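Local coordinates for epsin-3 (Saccharomyces cerevisiae, PDB 3ONK), which binds membranes enriched in phosphatidylinositol-3,5-bisphosphate, probably through its ENTH domain, and helps recruit clathrin to the Golgi network and endosomes to form coated vesicles, at residues A[11-16]-A[49-54]; A[16-21]-A[29-34]. All blocks are in the same frame, centred on the assembly; numbering follows the deposited sequence.

How the contacts relate
Helix 11-19, near the N terminus of the ENTH domain, takes part in both contacts. The chain leaves it through a loop and returns as helix 29-38, running roughly antiparallel to it; contact 2 joins the two and closes this nine-residue loop. A further turn leads into helix 42-57, which comes back beside helix 11-19 in contact 1 and completes a larger loop that holds the smaller one whole. V16 belongs to both pairs of segments, but its side chain serves contact 1, while contact 2 sets E18 and A19 against L31. Together they gather the first three helices into one bundle, which I52 carries on to helix 64-80.

Contact 1 of 2, residues A[11-16]-A[49-54]; sequences EMEGKV and LSMIFR
The flat group among the touching side chains is the carboxylate of E13. M51 SD stands loosely over one of its faces, while the closer contacts with M51 are made by E13 CB and CG. E13 OE1 is hydrogen-bonded to the backbone N of T10, just ahead of the helix; this bond holds the polar end, and the methylene groups meet M51. This is a helix-helix interface of the all-helical ENTH fold, in which helices 11-19 and 42-57 run nearly in the same direction. The axes of the two segments approach to 9.4 Å and cross at -27°.

M51 contributes most of the contact from segment 49-54. Its side chain runs at about a right angle to that of E13, with M51 CG 3.7 Å from E13 CG and M51 SD 3.9 Å from E13 CB. About one turn further along the same helix as E13, V16 aims its CB at helix 42-57. V16 CG1 lies anti to the backbone N (chi1 179°), which brings this methyl to M51 CB at 3.5 Å and, less closely, to I52 CG1 at 4.0 Å. V16 CG1 therefore rests between two successive residues of the facing helix, at the root of one side chain and on a branch of the other.

V16, M51 and I52 are all buried and their meeting is wholly apolar, whereas E13 forms the more open margin. I52 also packs on L73, L74 and L77 of helix 64-80, extending the core inward, and M12 fills in against I48 and against I35 of helix 29-38. Bends at chi2 (-64°) and chi3 fold the end of M51 back, leaving M51 CE 4.0 Å from the backbone O of E13.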
# COMPACT_ATOMS: atom_id res chain seq x y z
N GLU A 11 13.51 6.23 -10.95
CA GLU A 11 13.36 7.15 -9.82
C GLU A 11 12.12 6.81 -9.02
O GLU A 11 12.17 6.75 -7.79
CB GLU A 11 13.22 8.58 -10.32
CG GLU A 11 14.49 9.38 -10.31
CD GLU A 11 14.20 10.86 -10.41
OE1 GLU A 11 13.64 11.43 -9.43
OE2 GLU A 11 14.50 11.44 -11.47
N MET A 12 11.00 6.60 -9.71
CA MET A 12 9.74 6.32 -9.03
C MET A 12 9.73 4.94 -8.37
O MET A 12 9.20 4.78 -7.28
CB MET A 12 8.55 6.49 -9.99
CG MET A 12 7.18 6.28 -9.34
SD MET A 12 6.84 7.38 -7.95
CE MET A 12 6.89 9.00 -8.69
N GLU A 13 10.30 3.95 -9.04
CA GLU A 13 10.40 2.62 -8.44
C GLU A 13 11.31 2.68 -7.21
O GLU A 13 11.12 1.94 -6.24
CB GLU A 13 10.93 1.60 -9.45
CG GLU A 13 9.98 1.33 -10.59
CD GLU A 13 10.63 0.62 -11.76
OE1 GLU A 13 11.88 0.54 -11.81
OE2 GLU A 13 9.89 0.13 -12.64
N GLY A 14 12.29 3.58 -7.24
CA GLY A 14 13.16 3.80 -6.10
C GLY A 14 12.42 4.43 -4.92
O GLY A 14 12.68 4.10 -3.77
N LYS A 15 11.52 5.35 -5.22
CA LYS A 15 10.74 6.00 -4.18
C LYS A 15 9.84 4.97 -3.49
O LYS A 15 9.79 4.90 -2.25
CB LYS A 15 9.91 7.14 -4.77
CG LYS A 15 10.71 8.39 -5.09
CD LYS A 15 9.78 9.54 -5.47
CE LYS A 15 10.49 10.88 -5.42
NZ LYS A 15 11.72 10.89 -6.23
N VAL A 16 9.15 4.16 -4.29
CA VAL A 16 8.32 3.09 -3.75
C VAL A 16 9.14 2.09 -2.94
O VAL A 16 8.73 1.65 -1.87
CB VAL A 16 7.56 2.32 -4.85
CG1 VAL A 16 6.72 1.21 -4.23
CG2 VAL A 16 6.67 3.27 -5.63
N LEU A 49 2.60 0.31 -9.24
CA LEU A 49 1.79 -0.90 -9.11
C LEU A 49 2.65 -2.17 -8.96
O LEU A 49 2.52 -2.90 -7.98
CB LEU A 49 0.90 -1.02 -10.35
CG LEU A 49 -0.46 -1.69 -10.21
CD1 LEU A 49 -1.44 -0.76 -9.50
CD2 LEU A 49 -0.99 -2.12 -11.61
N SER A 50 3.49 -2.43 -9.95
CA SER A 50 4.42 -3.54 -9.91
C SER A 50 5.12 -3.62 -8.56
O SER A 50 5.05 -4.63 -7.86
CB SER A 50 5.49 -3.37 -10.97
OG SER A 50 4.90 -3.00 -12.20
N MET A 51 5.77 -2.52 -8.21
CA MET A 51 6.59 -2.45 -7.01
C MET A 51 5.81 -2.76 -5.73
O MET A 51 6.29 -3.48 -4.86
CB MET A 51 7.23 -1.06 -6.91
CG MET A 51 8.23 -0.73 -8.02
SD MET A 51 9.69 -1.79 -8.04
CE MET A 51 10.04 -1.92 -6.29
N ILE A 52 4.59 -2.22 -5.62
CA ILE A 52 3.82 -2.38 -4.40
C ILE A 52 3.39 -3.82 -4.17
O ILE A 52 3.44 -4.31 -3.05
CB ILE A 52 2.56 -1.49 -4.35
CG1 ILE A 52 2.93 -0.03 -4.08
CG2 ILE A 52 1.63 -1.96 -3.23
CD1 ILE A 52 1.74 0.83 -3.65
N PHE A 53 2.96 -4.49 -5.24
CA PHE A 53 2.44 -5.85 -5.07
C PHE A 53 3.55 -6.90 -5.04
O PHE A 53 3.36 -7.98 -4.47
CB PHE A 53 1.39 -6.17 -6.13
CG PHE A 53 0.16 -5.30 -6.04
CD1 PHE A 53 -0.53 -5.19 -4.85
CD2 PHE A 53 -0.30 -4.62 -7.15
CE1 PHE A 53 -1.67 -4.40 -4.75
CE2 PHE A 53 -1.44 -3.82 -7.06
CZ PHE A 53 -2.12 -3.70 -5.86
N ARG A 54 4.71 -6.59 -5.62
CA ARG A 54 5.87 -7.47 -5.50
C ARG A 54 6.02 -7.88 -4.06
O ARG A 54 6.37 -9.01 -3.75
CB ARG A 54 7.14 -6.78 -5.98
CG ARG A 54 7.18 -6.57 -7.48
CD ARG A 54 8.52 -6.08 -7.98
NE ARG A 54 8.47 -5.88 -9.43
CZ ARG A 54 8.64 -6.86 -10.32
NH1 ARG A 54 8.88 -8.10 -9.91
NH2 ARG A 54 8.56 -6.59 -11.62

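Contact 2 of 2, residues A[16-21]-A[29-34]; sequences VREATN and STLMDQ
Beside A19, whose methyl carries much of the contact with L31, the carbonyl O of V16 takes two bonds from T20 as helix 11-19 ends. The hydroxyl OG1 of T20 donates to V16 O at 2.9 Å, tilted 29° from the carbonyl plane, and T20 N adds a weak bond to the same oxygen. T20 OG1 is in turn weakly bonded to R55 NE of helix 42-57, so the end of the first helix is linked to the third.

The contact itself rests on a single methyl. L31 points toward helix 11-19, and its CD2 sits 3.7 Å from A19 CB and close to that residue's CA. E18 approaches from the more exposed side. With CG anti to its backbone N (chi1 168°) and the chain extended, its carboxylate lays a flat face against the same methyl: L31 CD2 stands 3.8 Å from E18 CD and 4.0 Å from E18 OE2. L31 CD2 thus sits in the angle between A19, small and buried, and the side chain of E18 at the surface.

S28 OG bonds to L31 N at the start of helix 29-38, and K15 packs against L31 from one turn earlier in helix 11-19. Two consecutive, roughly antiparallel helices joined by a loop form a helical hairpin, an element of the helical superhelix of ENTH domains.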
# COMPACT_ATOMS: atom_id res chain seq x y z
N VAL A 16 9.15 4.16 -4.29
CA VAL A 16 8.32 3.09 -3.75
C VAL A 16 9.14 2.09 -2.94
O VAL A 16 8.73 1.65 -1.87
CB VAL A 16 7.56 2.32 -4.85
CG1 VAL A 16 6.72 1.21 -4.23
CG2 VAL A 16 6.67 3.27 -5.63
N ARG A 17 10.32 1.73 -3.47
CA ARG A 17 11.22 0.84 -2.74
C ARG A 17 11.56 1.39 -1.36
O ARG A 17 11.46 0.67 -0.36
CB ARG A 17 12.50 0.56 -3.54
CG ARG A 17 12.32 -0.46 -4.64
CD ARG A 17 13.66 -0.94 -5.20
NE ARG A 17 14.06 -2.24 -4.66
CZ ARG A 17 15.05 -2.42 -3.79
NH1 ARG A 17 15.35 -3.64 -3.35
NH2 ARG A 17 15.75 -1.38 -3.36
N GLU A 18 11.94 2.67 -1.31
CA GLU A 18 12.27 3.35 -0.06
C GLU A 18 11.08 3.40 0.90
O GLU A 18 11.21 3.14 2.10
CB GLU A 18 12.77 4.78 -0.30
CG GLU A 18 12.83 5.61 1.00
CD GLU A 18 13.29 7.06 0.83
OE1 GLU A 18 13.52 7.51 -0.32
OE2 GLU A 18 13.41 7.76 1.86
N ALA A 19 9.91 3.74 0.38
CA ALA A 19 8.70 3.81 1.20
C ALA A 19 8.32 2.45 1.81
O ALA A 19 7.52 2.39 2.75
CB ALA A 19 7.55 4.35 0.39
N THR A 20 8.86 1.37 1.26
CA THR A 20 8.52 0.02 1.73
C THR A 20 9.75 -0.79 2.15
O THR A 20 9.68 -2.01 2.24
CB THR A 20 7.70 -0.76 0.68
OG1 THR A 20 8.45 -0.91 -0.53
CG2 THR A 20 6.41 -0.02 0.36
N ASN A 21 10.86 -0.10 2.41
CA ASN A 21 12.11 -0.73 2.84
C ASN A 21 12.02 -1.39 4.21
O ASN A 21 10.95 -1.38 4.85
CB ASN A 21 13.28 0.27 2.81
CG ASN A 21 13.17 1.33 3.88
OD1 ASN A 21 12.54 1.14 4.92
ND2 ASN A 21 13.81 2.47 3.65
N SER A 29 5.07 11.07 5.12
CA SER A 29 3.89 11.45 4.33
C SER A 29 4.25 12.17 3.04
O SER A 29 3.57 12.00 2.03
CB SER A 29 2.92 12.29 5.17
OG SER A 29 3.46 13.57 5.40
N THR A 30 5.32 12.98 3.07
CA THR A 30 5.77 13.69 1.86
C THR A 30 6.25 12.73 0.74
O THR A 30 5.98 12.95 -0.44
CB THR A 30 6.87 14.77 2.17
OG1 THR A 30 6.30 15.85 2.90
CG2 THR A 30 7.45 15.34 0.88
N LEU A 31 6.95 11.67 1.13
CA LEU A 31 7.40 10.66 0.19
C LEU A 31 6.20 9.94 -0.42
O LEU A 31 6.17 9.63 -1.62
CB LEU A 31 8.31 9.64 0.88
CG LEU A 31 8.80 8.48 0.01
CD1 LEU A 31 9.68 8.97 -1.12
CD2 LEU A 31 9.54 7.47 0.89
N MET A 32 5.20 9.69 0.42
CA MET A 32 3.96 9.08 -0.05
C MET A 32 3.25 10.00 -1.06
O MET A 32 2.81 9.55 -2.12
CB MET A 32 3.05 8.74 1.13
CG MET A 32 3.53 7.60 2.00
SD MET A 32 2.21 6.98 3.05
CE MET A 32 1.94 8.40 4.12
N ASP A 33 3.17 11.29 -0.74
CA ASP A 33 2.60 12.27 -1.67
C ASP A 33 3.35 12.30 -3.01
O ASP A 33 2.74 12.36 -4.07
CB ASP A 33 2.56 13.66 -1.04
CG ASP A 33 1.36 14.49 -1.51
OD1 ASP A 33 0.39 13.90 -2.03
OD2 ASP A 33 1.38 15.72 -1.34
N GLN A 34 4.68 12.25 -2.95
CA GLN A 34 5.49 12.22 -4.19
C GLN A 34 5.07 11.03 -5.04
O GLN A 34 4.92 11.14 -6.26
CB GLN A 34 6.99 12.16 -3.87
CG GLN A 34 7.58 13.51 -3.40
CD GLN A 34 9.03 13.40 -2.92
OE1 GLN A 34 9.40 12.42 -2.29
NE2 GLN A 34 9.83 14.42 -3.21